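Local coordinates for TENA/THI-4 protein (Shewanella denitrificans OS217, PDB 3DDE), which is of unknown function but has a haem oxygenase-like, TENA/THI-4 type helical fold and may act as an oxidoreductase, at the interface of chains A and B and the interface of chains A and C. Coordinates in Å, arbitrary orientation; residue numbers count along the deposited sequence, not the author numbering. Chains: chain A/B/C, TENA/THI-4 protein, Domain of Unknown Function with a Heme Oxygenase-like Fold.

Contact 1: the interface of chains A and B. Residues chain A 116, 119-120, 205, 209, 212; chain B 116, 119-120, 205, 209, 212.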
loop_
_atom_site.group_PDB
_atom_site.type_symbol
_atom_site.label_atom_id
_atom_site.label_comp_id
_atom_site.label_asym_id
_atom_site.label_seq_id
_atom_site.Cartn_x
_atom_site.Cartn_y
_atom_site.Cartn_z
ATOM N N THR A 116 1.958 14.817 -11.336
ATOM C CA THR A 116 2.122 15.444 -10.020
ATOM C C THR A 116 0.788 15.549 -9.265
ATOM O O THR A 116 0.755 15.346 -8.055
ATOM C CB THR A 116 2.807 16.849 -10.124
ATOM O OG1 THR A 116 4.047 16.727 -10.820
ATOM C CG2 THR A 116 3.058 17.492 -8.727
ATOM N N ALA A 119 -0.223 11.907 -8.113
ATOM C CA ALA A 119 0.549 11.524 -6.934
ATOM C C ALA A 119 0.000 12.165 -5.660
ATOM O O ALA A 119 -0.146 11.497 -4.641
ATOM C CB ALA A 119 2.027 11.911 -7.100
ATOM N N TYR A 120 -0.285 13.464 -5.726
ATOM C CA TYR A 120 -0.787 14.233 -4.586
ATOM C C TYR A 120 -2.094 13.687 -4.049
ATOM O O TYR A 120 -2.231 13.463 -2.853
ATOM C CB TYR A 120 -0.926 15.724 -4.931
ATOM C CG TYR A 120 -1.476 16.530 -3.767
ATOM C CD1 TYR A 120 -0.703 16.750 -2.639
ATOM C CD2 TYR A 120 -2.785 17.020 -3.775
ATOM C CE1 TYR A 120 -1.193 17.454 -1.554
ATOM C CE2 TYR A 120 -3.286 17.713 -2.695
ATOM C CZ TYR A 120 -2.474 17.930 -1.586
ATOM O OH TYR A 120 -2.935 18.631 -0.511
ATOM N N ASN A 205 -4.313 23.031 -2.414
ATOM C CA ASN A 205 -3.206 22.470 -3.166
ATOM C C ASN A 205 -3.686 21.693 -4.358
ATOM O O ASN A 205 -3.089 21.777 -5.415
ATOM C CB ASN A 205 -2.237 21.654 -2.286
ATOM C CG ASN A 205 -0.862 21.484 -2.940
ATOM O OD1 ASN A 205 -0.188 22.477 -3.273
ATOM N ND2 ASN A 205 -0.431 20.233 -3.121
ATOM N N LEU A 209 -2.422 22.612 -8.031
ATOM C CA LEU A 209 -1.828 21.587 -8.893
ATOM C C LEU A 209 -2.607 21.368 -10.197
ATOM O O LEU A 209 -2.007 21.101 -11.238
ATOM C CB LEU A 209 -1.665 20.280 -8.125
ATOM C CG LEU A 209 -0.648 20.265 -6.988
ATOM C CD1 LEU A 209 -0.498 18.835 -6.520
ATOM C CD2 LEU A 209 0.732 20.854 -7.386
ATOM N N ARG A 212 -1.615 24.070 -12.639
ATOM C CA ARG A 212 -0.331 23.813 -13.292
ATOM C C ARG A 212 -0.501 22.938 -14.540
ATOM O O ARG A 212 0.355 22.959 -15.413
ATOM C CB ARG A 212 0.671 23.142 -12.353
ATOM C CG ARG A 212 1.033 23.953 -11.076
ATOM C CD ARG A 212 2.497 23.699 -10.695
ATOM N NE ARG A 212 2.678 22.288 -10.727
ATOM C CZ ARG A 212 3.746 21.604 -11.115
ATOM N NH1 ARG A 212 4.851 22.178 -11.525
ATOM N NH2 ARG A 212 3.649 20.281 -11.098
ATOM N N THR B 116 3.917 18.250 -1.863
ATOM C CA THR B 116 3.792 17.843 -3.267
ATOM C C THR B 116 4.996 17.010 -3.731
ATOM O O THR B 116 4.823 16.051 -4.477
ATOM C CB THR B 116 3.574 19.072 -4.214
ATOM O OG1 THR B 116 2.447 19.826 -3.770
ATOM C CG2 THR B 116 3.362 18.647 -5.698
ATOM N N ALA B 119 4.730 13.462 -2.013
ATOM C CA ALA B 119 3.744 12.642 -2.712
ATOM C C ALA B 119 4.303 12.059 -4.009
ATOM O O ALA B 119 4.121 10.878 -4.290
ATOM C CB ALA B 119 2.480 13.457 -3.026
ATOM N N TYR B 120 4.969 12.901 -4.798
ATOM C CA TYR B 120 5.538 12.509 -6.088
ATOM C C TYR B 120 6.549 11.389 -5.960
ATOM O O TYR B 120 6.469 10.394 -6.670
ATOM C CB TYR B 120 6.155 13.713 -6.818
ATOM C CG TYR B 120 6.778 13.315 -8.146
ATOM C CD1 TYR B 120 5.978 12.940 -9.211
ATOM C CD2 TYR B 120 8.165 13.263 -8.313
ATOM C CE1 TYR B 120 6.523 12.545 -10.420
ATOM C CE2 TYR B 120 8.718 12.861 -9.508
ATOM C CZ TYR B 120 7.881 12.507 -10.563
ATOM O OH TYR B 120 8.399 12.125 -11.766
ATOM N N ASN B 205 11.244 15.980 -13.157
ATOM C CA ASN B 205 10.117 16.433 -12.362
ATOM C C ASN B 205 10.482 16.561 -10.911
ATOM O O ASN B 205 10.068 17.505 -10.264
ATOM C CB ASN B 205 8.852 15.577 -12.574
ATOM C CG ASN B 205 7.576 16.310 -12.146
ATOM O OD1 ASN B 205 7.274 17.409 -12.648
ATOM N ND2 ASN B 205 6.817 15.711 -11.226
ATOM N N LEU B 209 9.997 20.024 -8.987
ATOM C CA LEU B 209 9.231 20.083 -7.739
ATOM C C LEU B 209 10.058 20.576 -6.545
ATOM O O LEU B 209 9.535 21.271 -5.675
ATOM C CB LEU B 209 8.595 18.729 -7.445
ATOM C CG LEU B 209 7.492 18.260 -8.389
ATOM C CD1 LEU B 209 6.868 17.019 -7.791
ATOM C CD2 LEU B 209 6.409 19.339 -8.656
ATOM N N ARG B 212 10.216 24.344 -6.686
ATOM C CA ARG B 212 9.001 24.990 -6.188
ATOM C C ARG B 212 9.050 25.183 -4.667
ATOM O O ARG B 212 8.349 26.036 -4.144
ATOM C CB ARG B 212 7.740 24.204 -6.545
ATOM C CG ARG B 212 7.487 24.007 -8.067
ATOM C CD ARG B 212 5.980 24.017 -8.350
ATOM N NE ARG B 212 5.391 23.133 -7.402
ATOM C CZ ARG B 212 4.222 23.247 -6.788
ATOM N NH1 ARG B 212 3.396 24.242 -7.003
ATOM N NH2 ARG B 212 3.917 22.307 -5.901
HETATM O O HOH W 1 5.194 19.025 -12.806
HETATM O O HOH W 2 2.283 23.061 -3.992
#
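Helices 112-126 and 193-223 of the haem oxygenase-like fold pack against their copies across a two-fold axis. The interface belongs to the deposited tetramer; the structure alone does not show that it forms in solution. A:Thr116 lies near the axis. Its hydroxyl sits beside its own backbone N (chi1 -55°), which turns OG1 toward chain B and sets CG2 anti to the backbone N. The amide nitrogen ND2 of B:Asn205 donates a hydrogen bond to A:Thr116 OG1 at 3.0 Å. It is fairly straight, 162° at the hydrogen, and the acceptor lies close to the amide plane. Within its own chain, B:Asn205 ND2 sits 3.3 Å above the ring plane of B:Tyr120, toward the rim, so the ring backs the donor. The amide oxygen OD1 of B:Asn205 meets water 1 at 2.6 Å. The same water contacts A:Thr116 OG1 and lies 2.6 Å from the guanidinium nitrogen A:Arg212 NH2. It thus ties three side chains from two chains. On the axis the methyls A:Thr116 CG2 and B:Thr116 CG2 meet tightly at 3.3 Å, their side chains crossed at about a right angle. B:Leu209 comes tip to tip with A:Thr116. The Arg212 side chains reach tip to tip and their guanidiniums partly overlap, B:Arg212 NE 4.0 Å above the A:Arg212 plane, toward the rim, with the planes 34° apart. Their like charges probably repel; A:Arg212 NE is 4.3 Å from B:Arg212 NH1.

Contact 2: the interface of chains A and C. Residues chain A 57, 60-61, 64, 78, 82; chain C 57, 60-61, 64, 78, 81-82.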
loop_
_atom_site.group_PDB
_atom_site.type_symbol
_atom_site.label_atom_id
_atom_site.label_comp_id
_atom_site.label_asym_id
_atom_site.label_seq_id
_atom_site.Cartn_x
_atom_site.Cartn_y
_atom_site.Cartn_z
ATOM N N LYS A 57 -10.449 5.385 -7.806
ATOM C CA LYS A 57 -9.465 4.601 -7.068
ATOM C C LYS A 57 -8.958 5.307 -5.820
ATOM O O LYS A 57 -8.978 4.711 -4.752
ATOM C CB LYS A 57 -8.300 4.258 -7.966
ATOM C CG LYS A 57 -8.679 3.360 -9.108
ATOM C CD LYS A 57 -7.453 2.993 -9.909
ATOM C CE LYS A 57 -7.825 2.043 -10.995
ATOM N NZ LYS A 57 -6.628 1.382 -11.553
ATOM N N ALA A 60 -11.806 5.488 -3.224
ATOM C CA ALA A 60 -11.986 4.212 -2.537
ATOM C C ALA A 60 -10.862 3.990 -1.509
ATOM O O ALA A 60 -11.079 3.398 -0.459
ATOM C CB ALA A 60 -12.061 3.030 -3.548
ATOM N N LEU A 61 -9.674 4.503 -1.801
ATOM C CA LEU A 61 -8.517 4.338 -0.917
ATOM C C LEU A 61 -8.699 4.980 0.472
ATOM O O LEU A 61 -8.223 4.437 1.478
ATOM C CB LEU A 61 -7.261 4.859 -1.622
ATOM C CG LEU A 61 -5.884 4.503 -1.066
ATOM C CD1 LEU A 61 -5.710 2.985 -0.865
ATOM C CD2 LEU A 61 -4.825 5.069 -2.012
ATOM N N ILE A 64 -10.319 2.449 2.640
ATOM C CA ILE A 64 -9.460 1.334 2.986
ATOM C C ILE A 64 -8.404 1.722 4.021
ATOM O O ILE A 64 -8.139 0.948 4.928
ATOM C CB ILE A 64 -8.775 0.763 1.723
ATOM C CG1 ILE A 64 -9.844 0.224 0.771
ATOM C CG2 ILE A 64 -7.785 -0.339 2.097
ATOM C CD1 ILE A 64 -9.420 0.281 -0.660
ATOM N N PHE A 78 -16.958 4.514 -0.762
ATOM C CA PHE A 78 -17.173 3.442 -1.731
ATOM C C PHE A 78 -18.287 3.785 -2.695
ATOM O O PHE A 78 -18.209 3.463 -3.884
ATOM C CB PHE A 78 -17.400 2.082 -1.058
ATOM C CG PHE A 78 -16.242 1.629 -0.191
ATOM C CD1 PHE A 78 -14.924 1.852 -0.572
ATOM C CD2 PHE A 78 -16.473 0.937 0.979
ATOM C CE1 PHE A 78 -13.868 1.409 0.234
ATOM C CE2 PHE A 78 -15.422 0.499 1.771
ATOM C CZ PHE A 78 -14.138 0.719 1.399
ATOM N N HIS A 82 -17.698 4.201 -6.717
ATOM C CA HIS A 82 -18.554 3.495 -7.672
ATOM C C HIS A 82 -19.160 4.450 -8.710
ATOM O O HIS A 82 -19.215 4.129 -9.899
ATOM C CB HIS A 82 -19.660 2.758 -6.930
ATOM C CG HIS A 82 -20.681 2.122 -7.819
ATOM N ND1 HIS A 82 -22.010 2.465 -7.776
ATOM C CD2 HIS A 82 -20.565 1.167 -8.772
ATOM C CE1 HIS A 82 -22.679 1.725 -8.645
ATOM N NE2 HIS A 82 -21.823 0.935 -9.269
ATOM N N LYS C 57 -13.509 -3.359 2.583
ATOM C CA LYS C 57 -12.202 -2.782 2.334
ATOM C C LYS C 57 -11.359 -3.639 1.379
ATOM O O LYS C 57 -10.824 -3.114 0.403
ATOM C CB LYS C 57 -11.459 -2.552 3.653
ATOM C CG LYS C 57 -12.156 -1.585 4.590
ATOM C CD LYS C 57 -11.389 -1.462 5.877
ATOM C CE LYS C 57 -12.027 -0.419 6.781
ATOM N NZ LYS C 57 -11.132 -0.116 7.959
ATOM N N ALA C 60 -12.884 -3.436 -2.162
ATOM C CA ALA C 60 -12.543 -2.177 -2.820
ATOM C C ALA C 60 -11.093 -2.209 -3.330
ATOM O O ALA C 60 -10.795 -1.679 -4.404
ATOM C CB ALA C 60 -12.785 -0.970 -1.869
ATOM N N LEU C 61 -10.220 -2.868 -2.562
ATOM C CA LEU C 61 -8.808 -2.971 -2.861
ATOM C C LEU C 61 -8.495 -3.642 -4.215
ATOM O O LEU C 61 -7.531 -3.249 -4.881
ATOM C CB LEU C 61 -8.078 -3.672 -1.704
ATOM C CG LEU C 61 -6.548 -3.629 -1.703
ATOM C CD1 LEU C 61 -6.035 -2.177 -1.801
ATOM C CD2 LEU C 61 -5.996 -4.345 -0.457
ATOM N N ILE C 64 -8.607 -1.012 -6.853
ATOM C CA ILE C 64 -7.501 -0.084 -6.778
ATOM C C ILE C 64 -6.192 -0.679 -7.284
ATOM O O ILE C 64 -5.407 0.013 -7.926
ATOM C CB ILE C 64 -7.268 0.352 -5.309
ATOM C CG1 ILE C 64 -8.411 1.255 -4.835
ATOM C CG2 ILE C 64 -5.905 1.060 -5.151
ATOM C CD1 ILE C 64 -8.430 1.407 -3.312
ATOM N N PHE C 78 -16.311 -1.741 -6.532
ATOM C CA PHE C 78 -16.694 -0.592 -5.715
ATOM C C PHE C 78 -18.158 -0.661 -5.309
ATOM O O PHE C 78 -18.504 -0.226 -4.222
ATOM C CB PHE C 78 -16.372 0.755 -6.393
ATOM C CG PHE C 78 -14.888 0.967 -6.724
ATOM C CD1 PHE C 78 -13.877 0.636 -5.822
ATOM C CD2 PHE C 78 -14.516 1.586 -7.910
ATOM C CE1 PHE C 78 -12.534 0.852 -6.145
ATOM C CE2 PHE C 78 -13.174 1.815 -8.213
ATOM C CZ PHE C 78 -12.190 1.456 -7.324
ATOM N N ALA C 81 -18.289 -3.247 -2.496
ATOM C CA ALA C 81 -17.635 -2.726 -1.295
ATOM C C ALA C 81 -18.646 -1.825 -0.600
ATOM O O ALA C 81 -18.786 -1.845 0.621
ATOM C CB ALA C 81 -16.355 -1.959 -1.643
ATOM N N HIS C 82 -19.343 -1.026 -1.391
ATOM C CA HIS C 82 -20.387 -0.168 -0.865
ATOM C C HIS C 82 -21.523 -0.989 -0.226
ATOM O O HIS C 82 -22.016 -0.637 0.835
ATOM C CB HIS C 82 -20.906 0.745 -1.965
ATOM C CG HIS C 82 -22.061 1.596 -1.554
ATOM N ND1 HIS C 82 -23.291 1.521 -2.168
ATOM C CD2 HIS C 82 -22.173 2.538 -0.591
ATOM C CE1 HIS C 82 -24.105 2.403 -1.618
ATOM N NE2 HIS C 82 -23.453 3.031 -0.655
#
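Two helices of the haem oxygenase-like fold, 55-65 and 71-84, meet their copies across a two-fold axis in this apolar patch. It is part of the deposited tetramer, and the structure alone does not establish that it forms in solution. Among aliphatic contacts, the side chains of A:Ile64 and C:Ile64 reach toward each other tip to tip near the axis. The CG1 branch of A:Ile64 stands beside its backbone N (chi1 -63°). This places A:Ile64 CG1 3.5 Å from the main-chain oxygen C:Lys57 O. The CD1 methyl of C:Ile64 also reaches A:Leu61 CA at 3.8 Å, the two side chains crossing at about a right angle. Aromatic contacts flank this core. The ring of A:Phe78 touches the methyl of C:Ala60 with its CE1 corner, 3.4 Å from CB. One ring face takes the methyl of C:Ala81, whose CB is 3.8 Å above the plane and offset toward the rim. An alanine here in place of A:Phe78 would remove the ring and its contacts with C:Ala60 and C:Ala81, and would probably loosen this flank of the interface. No polar bond crosses the patch. Side chain meets main chain along helix 71-84, where the A:Phe78 CB methylene lies 3.7 Å from C:His82 CA. On the same ring, A:Phe78 CD2 lies 3.6 Å from the main-chain oxygen C:Ala81 O.

The centres of the C-alpha atoms of contact 1 and contact 2 are about 24 Å apart, and the contacts share no residue or helix. Chain A takes part in both through separate surfaces: helices 112-126 and 193-223 in contact 1, helices 55-65 and 71-84 in contact 2. Each contact is two-fold symmetric, so one chain can hold two neighbours at once. Repeated in the other copies, the pair of contacts could build the deposited tetramer. They differ in character. Contact 1 combines hydrogen bonds and bridging waters with methyl packing, whereas contact 2 is apolar. The structure alone does not show that the tetramer is the working form.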